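Local atomic coordinates of putative hydantoin racemase (Klebsiella pneumoniae subsp. pneumoniae, PDB entry 3QVL), a protein that probably interconverts the D and L forms of 5-monosubstituted hydantoins, with allantoin as a substrate. Residues S44-F49 and T116-T121; T110-V115 and A177-S182; H142-P147 and E160-R165. One frame throughout, in Å; residues are numbered along the deposited sequence.

Interaction 1 of 3, residues S44-F49 and T116-T121; sequences SIEGHF and TTLPRT. With 5HY ([(4R)-2,5-dioxoimidazolidin-4-yl]acetic acid), chain C.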
loop_
_atom_site.group_PDB
_atom_site.type_symbol
_atom_site.label_atom_id
_atom_site.label_comp_id
_atom_site.label_asym_id
_atom_site.label_seq_id
_atom_site.Cartn_x
_atom_site.Cartn_y
_atom_site.Cartn_z
ATOM N N SER A 44 -17.522 -27.204 11.753
ATOM C CA SER A 44 -17.541 -25.976 10.956
ATOM C C SER A 44 -16.409 -25.050 11.383
ATOM O O SER A 44 -15.967 -25.084 12.533
ATOM C CB SER A 44 -18.892 -25.262 11.064
ATOM O OG SER A 44 -19.120 -24.777 12.374
ATOM N N ILE A 45 -15.947 -24.225 10.449
ATOM C CA ILE A 45 -14.817 -23.337 10.697
ATOM C C ILE A 45 -15.305 -21.905 10.910
ATOM O O ILE A 45 -15.784 -21.252 9.979
ATOM C CB ILE A 45 -13.773 -23.420 9.561
ATOM C CG1 ILE A 45 -13.325 -24.872 9.365
ATOM C CG2 ILE A 45 -12.572 -22.538 9.874
ATOM C CD1 ILE A 45 -12.911 -25.208 7.950
ATOM N N GLU A 46 -15.183 -21.437 12.149
ATOM C CA GLU A 46 -15.743 -20.154 12.567
ATOM C C GLU A 46 -14.750 -19.348 13.401
ATOM O O GLU A 46 -15.089 -18.838 14.471
ATOM C CB GLU A 46 -17.034 -20.376 13.362
ATOM C CG GLU A 46 -18.148 -21.061 12.580
ATOM C CD GLU A 46 -19.359 -21.387 13.432
ATOM O OE1 GLU A 46 -19.184 -21.912 14.553
ATOM O OE2 GLU A 46 -20.490 -21.128 12.973
ATOM N N GLY A 47 -13.522 -19.239 12.906
ATOM C CA GLY A 47 -12.473 -18.506 13.606
ATOM C C GLY A 47 -11.092 -19.087 13.382
ATOM O O GLY A 47 -10.929 -20.060 12.641
ATOM N N HIS A 48 -10.103 -18.492 14.042
ATOM C CA HIS A 48 -8.696 -18.833 13.838
ATOM C C HIS A 48 -8.322 -20.184 14.450
ATOM O O HIS A 48 -7.519 -20.927 13.879
ATOM C CB HIS A 48 -7.797 -17.718 14.384
ATOM C CG HIS A 48 -8.208 -16.345 13.945
ATOM N ND1 HIS A 48 -7.732 -15.757 12.793
ATOM C CD2 HIS A 48 -9.054 -15.448 14.502
ATOM C CE1 HIS A 48 -8.269 -14.558 12.660
ATOM N NE2 HIS A 48 -9.075 -14.345 13.684
ATOM N N PHE A 49 -8.905 -20.487 15.610
ATOM C CA PHE A 49 -8.730 -21.776 16.284
ATOM C C PHE A 49 -9.234 -22.919 15.403
ATOM O O PHE A 49 -8.533 -23.915 15.206
ATOM C CB PHE A 49 -9.448 -21.756 17.641
ATOM C CG PHE A 49 -9.461 -23.079 18.361
ATOM C CD1 PHE A 49 -8.389 -23.467 19.156
ATOM C CD2 PHE A 49 -10.567 -23.922 18.272
ATOM C CE1 PHE A 49 -8.406 -24.685 19.836
ATOM C CE2 PHE A 49 -10.596 -25.138 18.949
ATOM C CZ PHE A 49 -9.514 -25.520 19.731
ATOM N N THR A 116 -20.447 -13.521 3.412
ATOM C CA THR A 116 -20.116 -14.706 4.205
ATOM C C THR A 116 -21.174 -14.944 5.294
ATOM O O THR A 116 -22.203 -14.265 5.315
ATOM C CB THR A 116 -18.669 -14.631 4.779
ATOM O OG1 THR A 116 -18.285 -15.912 5.295
ATOM C CG2 THR A 116 -18.547 -13.570 5.874
ATOM N N THR A 117 -20.925 -15.902 6.187
ATOM C CA THR A 117 -21.943 -16.327 7.154
ATOM C C THR A 117 -21.820 -15.647 8.528
ATOM O O THR A 117 -22.725 -14.917 8.937
ATOM C CB THR A 117 -21.991 -17.871 7.295
ATOM O OG1 THR A 117 -21.644 -18.483 6.046
ATOM C CG2 THR A 117 -23.385 -18.330 7.699
ATOM N N LEU A 118 -20.712 -15.891 9.229
ATOM C CA LEU A 118 -20.490 -15.330 10.570
ATOM C C LEU A 118 -19.621 -14.071 10.553
ATOM O O LEU A 118 -18.604 -14.037 9.857
ATOM C CB LEU A 118 -19.849 -16.365 11.504
ATOM C CG LEU A 118 -20.662 -17.152 12.541
ATOM C CD1 LEU A 118 -19.703 -17.795 13.526
ATOM C CD2 LEU A 118 -21.669 -16.294 13.297
ATOM N N PRO A 119 -20.014 -13.038 11.330
ATOM C CA PRO A 119 -19.255 -11.785 11.451
ATOM C C PRO A 119 -17.789 -11.947 11.865
ATOM O O PRO A 119 -16.934 -11.220 11.358
ATOM C CB PRO A 119 -20.026 -11.018 12.529
ATOM C CG PRO A 119 -21.418 -11.492 12.384
ATOM C CD PRO A 119 -21.310 -12.949 12.031
ATOM N N ARG A 120 -17.499 -12.882 12.768
ATOM C CA ARG A 120 -16.129 -13.063 13.267
ATOM C C ARG A 120 -15.168 -13.654 12.224
ATOM O O ARG A 120 -13.952 -13.669 12.434
ATOM C CB ARG A 120 -16.110 -13.879 14.569
ATOM C CG ARG A 120 -16.451 -15.357 14.423
ATOM C CD ARG A 120 -16.300 -16.088 15.752
ATOM N NE ARG A 120 -14.922 -16.068 16.246
ATOM C CZ ARG A 120 -14.538 -16.518 17.438
ATOM N NH1 ARG A 120 -15.422 -17.037 18.282
ATOM N NH2 ARG A 120 -13.262 -16.450 17.790
ATOM N N THR A 121 -15.717 -14.131 11.108
ATOM C CA THR A 121 -14.909 -14.668 10.012
ATOM C C THR A 121 -14.552 -13.598 8.976
ATOM O O THR A 121 -13.757 -13.850 8.068
ATOM C CB THR A 121 -15.594 -15.866 9.304
ATOM O OG1 THR A 121 -16.753 -15.417 8.594
ATOM C CG2 THR A 121 -15.990 -16.944 10.310
HETATM C C 5HY C . -16.406 -22.262 4.967
HETATM N N 5HY C . -16.187 -22.064 7.249
HETATM O O 5HY C . -16.422 -22.049 3.756
HETATM C CA 5HY C . -15.976 -21.265 6.036
HETATM C CB 5HY C . -16.824 -19.974 6.028
HETATM C CG 5HY C . -18.349 -20.162 5.990
HETATM O OAB 5HY C . -16.834 -24.188 7.670
HETATM N NAF 5HY C . -16.736 -23.413 5.548
HETATM C CAI 5HY C . -16.594 -23.282 6.873
HETATM O OD1 5HY C . -19.034 -19.140 6.202
HETATM O OD2 5HY C . -18.809 -21.296 5.738
#
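Glu-46 and Arg-120 meet backbone against side chain: the carbonyl oxygen of Glu-46 lies over one face of the guanidinium, 3.3 Å from Arg-120 CD. NE is close to the same oxygen, but at too poor an angle for a hydrogen bond. Arginine suits the place because its long chain packs here while its tip reaches the second subunit, where NH1 meets Glu-231 and NH2 meets Glu-88 and the Ala-228 carbonyl. Glu-46 also brings an aliphatic stem: Leu-118 CD1 lies against its CB, CG and CD, and comes within 3.5 Å of Glu-46 OE2. That carboxylate is held by Val-148 N and by Lys-233 of the second subunit.

Around Thr-121 and Gly-47 the fit is looser. Thr-121 CG2 approaches Glu-46 CA at 3.9 Å and Gly-47 N at 4.3 Å. The Thr-121 hydroxyl turns back to Leu-118 O (2.6 Å, in the carbonyl plane), presenting the methyl to Glu-46. At phi 148°, a side chain on Gly-47 would jam against the preceding carbonyl.

On the pocket side the bonds are short: Ile-45 N donates to ring carbonyl oxygen OAB of the ligand, Ile-45 O accepts from ring N, and Thr-117 OG1 donates to OD1 of the acetate arm (2.7 Å).

The contact thus joins the loop leading into helix 48-68, with Gly-47 as N-cap, to the turn between strand 112-116 and helix 122-132, beside the second subunit.

Interaction 2 of 3, residues T110-V115 and A177-S182; sequences TRFSIV and AIVLGS. Unlike the reference sequence in segment 177-182: Ser-182 (reference Cys). With 5HY ([(4R)-2,5-dioxoimidazolidin-4-yl]acetic acid), chain C.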
loop_
_atom_site.group_PDB
_atom_site.type_symbol
_atom_site.label_atom_id
_atom_site.label_comp_id
_atom_site.label_asym_id
_atom_site.label_seq_id
_atom_site.Cartn_x
_atom_site.Cartn_y
_atom_site.Cartn_z
ATOM N N THR A 110 -15.129 -4.987 -12.136
ATOM C CA THR A 110 -14.083 -4.106 -11.617
ATOM C C THR A 110 -13.908 -4.321 -10.116
ATOM O O THR A 110 -12.782 -4.421 -9.624
ATOM C CB THR A 110 -14.382 -2.617 -11.892
ATOM O OG1 THR A 110 -15.669 -2.277 -11.360
ATOM C CG2 THR A 110 -14.352 -2.329 -13.388
ATOM N N ARG A 111 -15.028 -4.389 -9.401
ATOM C CA ARG A 111 -15.021 -4.631 -7.960
ATOM C C ARG A 111 -16.112 -5.618 -7.557
ATOM O O ARG A 111 -17.153 -5.710 -8.213
ATOM C CB ARG A 111 -15.178 -3.321 -7.181
ATOM C CG ARG A 111 -14.043 -2.318 -7.382
ATOM C CD ARG A 111 -14.066 -1.220 -6.333
ATOM N NE ARG A 111 -15.332 -0.489 -6.326
ATOM C CZ ARG A 111 -15.714 0.347 -5.366
ATOM N NH1 ARG A 111 -16.886 0.962 -5.455
ATOM N NH2 ARG A 111 -14.932 0.573 -4.317
ATOM N N PHE A 112 -15.863 -6.351 -6.474
ATOM C CA PHE A 112 -16.812 -7.340 -5.969
ATOM C C PHE A 112 -17.137 -7.128 -4.493
ATOM O O PHE A 112 -16.380 -6.482 -3.764
ATOM C CB PHE A 112 -16.288 -8.766 -6.199
ATOM C CG PHE A 112 -14.994 -9.071 -5.485
ATOM C CD1 PHE A 112 -14.997 -9.548 -4.175
ATOM C CD2 PHE A 112 -13.772 -8.892 -6.126
ATOM C CE1 PHE A 112 -13.804 -9.833 -3.515
ATOM C CE2 PHE A 112 -12.573 -9.175 -5.475
ATOM C CZ PHE A 112 -12.589 -9.647 -4.167
ATOM N N SER A 113 -18.270 -7.677 -4.066
ATOM C CA SER A 113 -18.635 -7.709 -2.655
ATOM C C SER A 113 -18.645 -9.147 -2.154
ATOM O O SER A 113 -19.056 -10.059 -2.874
ATOM C CB SER A 113 -20.004 -7.065 -2.436
ATOM O OG SER A 113 -19.972 -5.687 -2.758
ATOM N N ILE A 114 -18.183 -9.343 -0.922
ATOM C CA ILE A 114 -18.183 -10.665 -0.295
ATOM C C ILE A 114 -19.376 -10.804 0.647
ATOM O O ILE A 114 -19.665 -9.902 1.437
ATOM C CB ILE A 114 -16.853 -10.949 0.462
ATOM C CG1 ILE A 114 -15.676 -11.000 -0.522
ATOM C CG2 ILE A 114 -16.939 -12.258 1.262
ATOM C CD1 ILE A 114 -14.302 -10.982 0.135
ATOM N N VAL A 115 -20.077 -11.932 0.539
ATOM C CA VAL A 115 -21.158 -12.269 1.460
ATOM C C VAL A 115 -20.830 -13.598 2.140
ATOM O O VAL A 115 -20.903 -14.661 1.518
ATOM C CB VAL A 115 -22.538 -12.340 0.750
ATOM C CG1 VAL A 115 -23.640 -12.719 1.741
ATOM C CG2 VAL A 115 -22.869 -11.013 0.072
ATOM N N ALA A 177 -20.101 -7.602 -8.994
ATOM C CA ALA A 177 -20.202 -9.043 -8.770
ATOM C C ALA A 177 -20.244 -9.395 -7.286
ATOM O O ALA A 177 -19.846 -8.598 -6.434
ATOM C CB ALA A 177 -19.050 -9.772 -9.456
ATOM N N ILE A 178 -20.735 -10.596 -6.993
ATOM C CA ILE A 178 -20.769 -11.114 -5.629
ATOM C C ILE A 178 -19.870 -12.341 -5.509
ATOM O O ILE A 178 -19.923 -13.248 -6.343
ATOM C CB ILE A 178 -22.216 -11.478 -5.182
ATOM C CG1 ILE A 178 -23.147 -10.255 -5.243
ATOM C CG2 ILE A 178 -22.220 -12.129 -3.790
ATOM C CD1 ILE A 178 -22.783 -9.100 -4.307
ATOM N N VAL A 179 -19.036 -12.348 -4.475
ATOM C CA VAL A 179 -18.267 -13.530 -4.111
ATOM C C VAL A 179 -18.929 -14.171 -2.894
ATOM O O VAL A 179 -19.035 -13.547 -1.835
ATOM C CB VAL A 179 -16.782 -13.185 -3.824
ATOM C CG1 VAL A 179 -16.077 -14.331 -3.103
ATOM C CG2 VAL A 179 -16.057 -12.854 -5.117
ATOM N N LEU A 180 -19.397 -15.404 -3.066
ATOM C CA LEU A 180 -19.990 -16.161 -1.967
ATOM C C LEU A 180 -18.890 -16.614 -1.012
ATOM O O LEU A 180 -17.897 -17.212 -1.434
ATOM C CB LEU A 180 -20.792 -17.356 -2.493
ATOM C CG LEU A 180 -22.003 -17.050 -3.384
ATOM C CD1 LEU A 180 -22.530 -18.321 -4.034
ATOM C CD2 LEU A 180 -23.114 -16.338 -2.614
ATOM N N GLY A 181 -19.070 -16.311 0.270
ATOM C CA GLY A 181 -18.030 -16.521 1.271
ATOM C C GLY A 181 -18.169 -17.779 2.107
ATOM O O GLY A 181 -17.800 -17.787 3.283
ATOM N N SER A 182 -18.689 -18.842 1.498
ATOM C CA SER A 182 -18.892 -20.114 2.189
ATOM C C SER A 182 -18.945 -21.290 1.224
ATOM O O SER A 182 -19.515 -21.186 0.136
ATOM C CB SER A 182 -20.184 -20.078 3.011
ATOM O OG SER A 182 -20.423 -21.325 3.642
HETATM C C 5HY C . -16.406 -22.262 4.967
HETATM N N 5HY C . -16.187 -22.064 7.249
HETATM O O 5HY C . -16.422 -22.049 3.756
HETATM C CA 5HY C . -15.976 -21.265 6.036
HETATM C CB 5HY C . -16.824 -19.974 6.028
HETATM C CG 5HY C . -18.349 -20.162 5.990
HETATM O OAB 5HY C . -16.834 -24.188 7.670
HETATM N NAF 5HY C . -16.736 -23.413 5.548
HETATM C CAI 5HY C . -16.594 -23.282 6.873
HETATM O OD1 5HY C . -19.034 -19.140 6.202
HETATM O OD2 5HY C . -18.809 -21.296 5.738
#
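Ser-113 and Val-179 lie on adjacent parallel strands, the axes of whose short segments are inclined by 31° and whose amides and carbonyls alternate in regular bonding: Ser-113 N to Ala-177 O, Val-179 N to Ser-113 O (2.8 Å), and Val-115 N to Val-179 O. The final bond, Gly-181 N to Val-115 O, is more bent, its donor standing above the carbonyl plane. A CB on Gly-181 would come within 3.1 Å of Val-115 O, so glycine fits this place beside the ligand pocket.

On one face, Phe-112 and Val-179 cross obliquely, with Val-179 CG2 3.6 Å from Phe-112 CD1; a chi1 of 62° sets Phe-112 CG between the backbone N and the carbonyl carbon. Ile-114 runs beside Val-179, pointing the same way, and its CG1 reaches Val-179 CB at 4.1 Å. Phe-112 and Val-179 pack under helix 97-108, while Ile-114 also touches strand 138-143. The other face carries Val-115 CG2 against Ile-178 CG2 (4.1 Å) and Ile-178 CD1 against Ser-113 CB, beneath helix 157-172. Small Ser-113 also suits that buried face because its OG is bonded to Ser-175 and Asp-173.

Beyond the strand, Ser-182, a cysteine in the reference sequence, holds ligand atom OD2 through OG (2.6 Å). A parallel sheet between helices, with ligand bound at the C-terminal ends of its strands, is characteristic of the alpha/beta fold of Asp/Glu/hydantoin racemases.

Interaction 3 of 3, residues H142-P147 and E160-R165; sequences HAIDLP and EKVRER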
loop_
_atom_site.group_PDB
_atom_site.type_symbol
_atom_site.label_atom_id
_atom_site.label_comp_id
_atom_site.label_asym_id
_atom_site.label_seq_id
_atom_site.Cartn_x
_atom_site.Cartn_y
_atom_site.Cartn_z
ATOM N N HIS A 142 -19.544 -8.512 3.789
ATOM C CA HIS A 142 -20.745 -8.629 4.608
ATOM C C HIS A 142 -20.905 -10.030 5.181
ATOM O O HIS A 142 -20.440 -11.010 4.595
ATOM C CB HIS A 142 -21.994 -8.290 3.793
ATOM C CG HIS A 142 -21.898 -7.012 3.019
ATOM N ND1 HIS A 142 -21.800 -5.777 3.624
ATOM C CD2 HIS A 142 -21.906 -6.779 1.686
ATOM C CE1 HIS A 142 -21.741 -4.839 2.695
ATOM N NE2 HIS A 142 -21.804 -5.420 1.511
ATOM N N ALA A 143 -21.572 -10.109 6.329
ATOM C CA ALA A 143 -21.950 -11.382 6.930
ATOM C C ALA A 143 -23.455 -11.399 7.179
ATOM O O ALA A 143 -24.040 -10.373 7.533
ATOM C CB ALA A 143 -21.191 -11.606 8.223
ATOM N N ILE A 144 -24.076 -12.562 6.990
ATOM C CA ILE A 144 -25.522 -12.707 7.198
ATOM C C ILE A 144 -25.888 -12.932 8.668
ATOM O O ILE A 144 -27.071 -12.992 9.019
ATOM C CB ILE A 144 -26.147 -13.816 6.299
ATOM C CG1 ILE A 144 -25.523 -15.188 6.591
ATOM C CG2 ILE A 144 -26.028 -13.437 4.819
ATOM C CD1 ILE A 144 -26.341 -16.368 6.089
ATOM N N ASP A 145 -24.861 -13.051 9.512
ATOM C CA ASP A 145 -25.001 -13.182 10.970
ATOM C C ASP A 145 -25.721 -14.460 11.419
ATOM O O ASP A 145 -26.637 -14.421 12.247
ATOM C CB ASP A 145 -25.647 -11.931 11.583
ATOM N N LEU A 146 -25.295 -15.589 10.860
ATOM C CA LEU A 146 -25.770 -16.903 11.285
ATOM C C LEU A 146 -24.583 -17.853 11.428
ATOM O O LEU A 146 -23.538 -17.622 10.816
ATOM C CB LEU A 146 -26.784 -17.469 10.284
ATOM C CG LEU A 146 -28.195 -16.873 10.221
ATOM C CD1 LEU A 146 -28.985 -17.538 9.107
ATOM C CD2 LEU A 146 -28.934 -17.012 11.550
ATOM N N PRO A 147 -24.731 -18.918 12.244
ATOM C CA PRO A 147 -23.696 -19.950 12.284
ATOM C C PRO A 147 -23.494 -20.567 10.903
ATOM O O PRO A 147 -24.438 -20.634 10.114
ATOM C CB PRO A 147 -24.274 -20.991 13.245
ATOM C CG PRO A 147 -25.199 -20.224 14.116
ATOM C CD PRO A 147 -25.798 -19.174 13.231
ATOM N N GLU A 160 -32.083 -17.435 2.126
ATOM C CA GLU A 160 -32.863 -16.217 1.902
ATOM C C GLU A 160 -32.093 -14.972 2.343
ATOM O O GLU A 160 -32.146 -13.936 1.674
ATOM C CB GLU A 160 -34.227 -16.301 2.605
ATOM C CG GLU A 160 -35.136 -15.071 2.431
ATOM C CD GLU A 160 -35.428 -14.719 0.973
ATOM O OE1 GLU A 160 -35.555 -15.636 0.133
ATOM O OE2 GLU A 160 -35.542 -13.513 0.669
ATOM N N LYS A 161 -31.374 -15.086 3.459
ATOM C CA LYS A 161 -30.536 -13.998 3.966
ATOM C C LYS A 161 -29.384 -13.659 3.019
ATOM O O LYS A 161 -29.028 -12.488 2.871
ATOM C CB LYS A 161 -30.002 -14.327 5.360
ATOM C CG LYS A 161 -30.932 -13.923 6.489
ATOM C CD LYS A 161 -30.372 -14.338 7.837
ATOM C CE LYS A 161 -30.882 -13.445 8.956
ATOM N NZ LYS A 161 -30.180 -12.127 8.972
ATOM N N VAL A 162 -28.810 -14.682 2.386
ATOM C CA VAL A 162 -27.763 -14.490 1.377
ATOM C C VAL A 162 -28.320 -13.705 0.188
ATOM O O VAL A 162 -27.721 -12.717 -0.245
ATOM C CB VAL A 162 -27.153 -15.843 0.909
ATOM C CG1 VAL A 162 -26.253 -15.653 -0.312
ATOM C CG2 VAL A 162 -26.371 -16.496 2.037
ATOM N N ARG A 163 -29.473 -14.143 -0.314
ATOM C CA ARG A 163 -30.153 -13.491 -1.433
ATOM C C ARG A 163 -30.427 -12.012 -1.148
ATOM O O ARG A 163 -30.088 -11.149 -1.960
ATOM C CB ARG A 163 -31.456 -14.230 -1.760
ATOM C CG ARG A 163 -32.225 -13.674 -2.949
ATOM C CD ARG A 163 -33.593 -14.325 -3.063
ATOM N NE ARG A 163 -34.505 -13.541 -3.892
ATOM C CZ ARG A 163 -35.315 -12.587 -3.437
ATOM N NH1 ARG A 163 -35.341 -12.282 -2.145
ATOM N NH2 ARG A 163 -36.103 -11.933 -4.280
ATOM N N GLU A 164 -31.024 -11.733 0.011
ATOM C CA GLU A 164 -31.354 -10.366 0.424
ATOM C C GLU A 164 -30.112 -9.493 0.585
ATOM O O GLU A 164 -30.117 -8.319 0.207
ATOM C CB GLU A 164 -32.159 -10.376 1.727
ATOM C CG GLU A 164 -33.591 -10.883 1.579
ATOM C CD GLU A 164 -34.322 -11.011 2.909
ATOM O OE1 GLU A 164 -33.807 -10.521 3.938
ATOM O OE2 GLU A 164 -35.421 -11.604 2.923
ATOM N N ARG A 165 -29.054 -10.074 1.146
ATOM C CA ARG A 165 -27.783 -9.374 1.316
ATOM C C ARG A 165 -27.067 -9.100 -0.004
ATOM O O ARG A 165 -26.396 -8.075 -0.143
ATOM C CB ARG A 165 -26.872 -10.128 2.286
ATOM C CG ARG A 165 -26.540 -9.332 3.531
ATOM C CD ARG A 165 -25.243 -8.587 3.317
ATOM N NE ARG A 165 -25.207 -7.271 3.951
ATOM C CZ ARG A 165 -25.256 -6.118 3.286
ATOM N NH1 ARG A 165 -25.350 -6.104 1.962
ATOM N NH2 ARG A 165 -25.205 -4.972 3.948
HETATM O O HOH W 1 -24.956 -7.521 6.717
#
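His-142 and Arg-165 stack flat: the guanidinium lies on one face of the imidazole with centres 3.5 Å apart and planes only 5° from parallel, CZ standing over the ring centre. Lower down, Arg-165 CD packs on His-142 CB at 3.3 Å. An arginine reaches this position by bending at chi2 and chi3. The ring is steadied from its far end by Asp-173, bonded at NE2, and this acidic neighbour would probably offset the nearby positive charge. At Ala-143 the backbone takes over, its carbonyl joined through a water to Arg-165 NE, which the water meets in the guanidinium plane at 2.8 Å.

Ile-144 next turns its branched side chain into the helix. CG2 rests on the helix backbone, 3.7 Å from Lys-161 O, while the longer CG1-CD1 branch reaches Val-162, CD1 meeting CG2 at 4.1 Å, so isoleucine supplies both contacts. Ile-144 O accepts from Lys-161 NZ (3.2 Å), the lysine tip folding back by chi4 of -77°. Past the turn at Asp-145, Leu-146 crosses the lysine at about a right angle, Leu-146 CD1 against Lys-161 CD at 3.7 Å, so the lysine's methylenes are packed while its ammonium end is bonded to Ile-144 O.

Helix 157-172 thus packs against the end of strand 138-143 and its following loop, before the chain returns as strand 177-180: a beta-alpha-beta crossover that passes over strand 112-116.

In the fold
From the N terminus, the chain passes through 44-49, then helix 48-68 and the later strands of the first parallel sheet before interaction 1 closes a long loop at 116-121. Interaction 2 opens just before that closure, at 110-115, and its loop shuts only at 177-182; the two therefore cross. Interaction 3 opens and closes within the span of interaction 2, joining strand 138-143 to helix 157-172. Interaction 1 links the lobes of the two parallel sheets across the ligand, which interaction 2 reaches from its strand end. Strand 112-116 lies at the centre: Thr-116 probably bonds through OG1 to Gly-181 O, and through its backbone to His-142 and Ile-144.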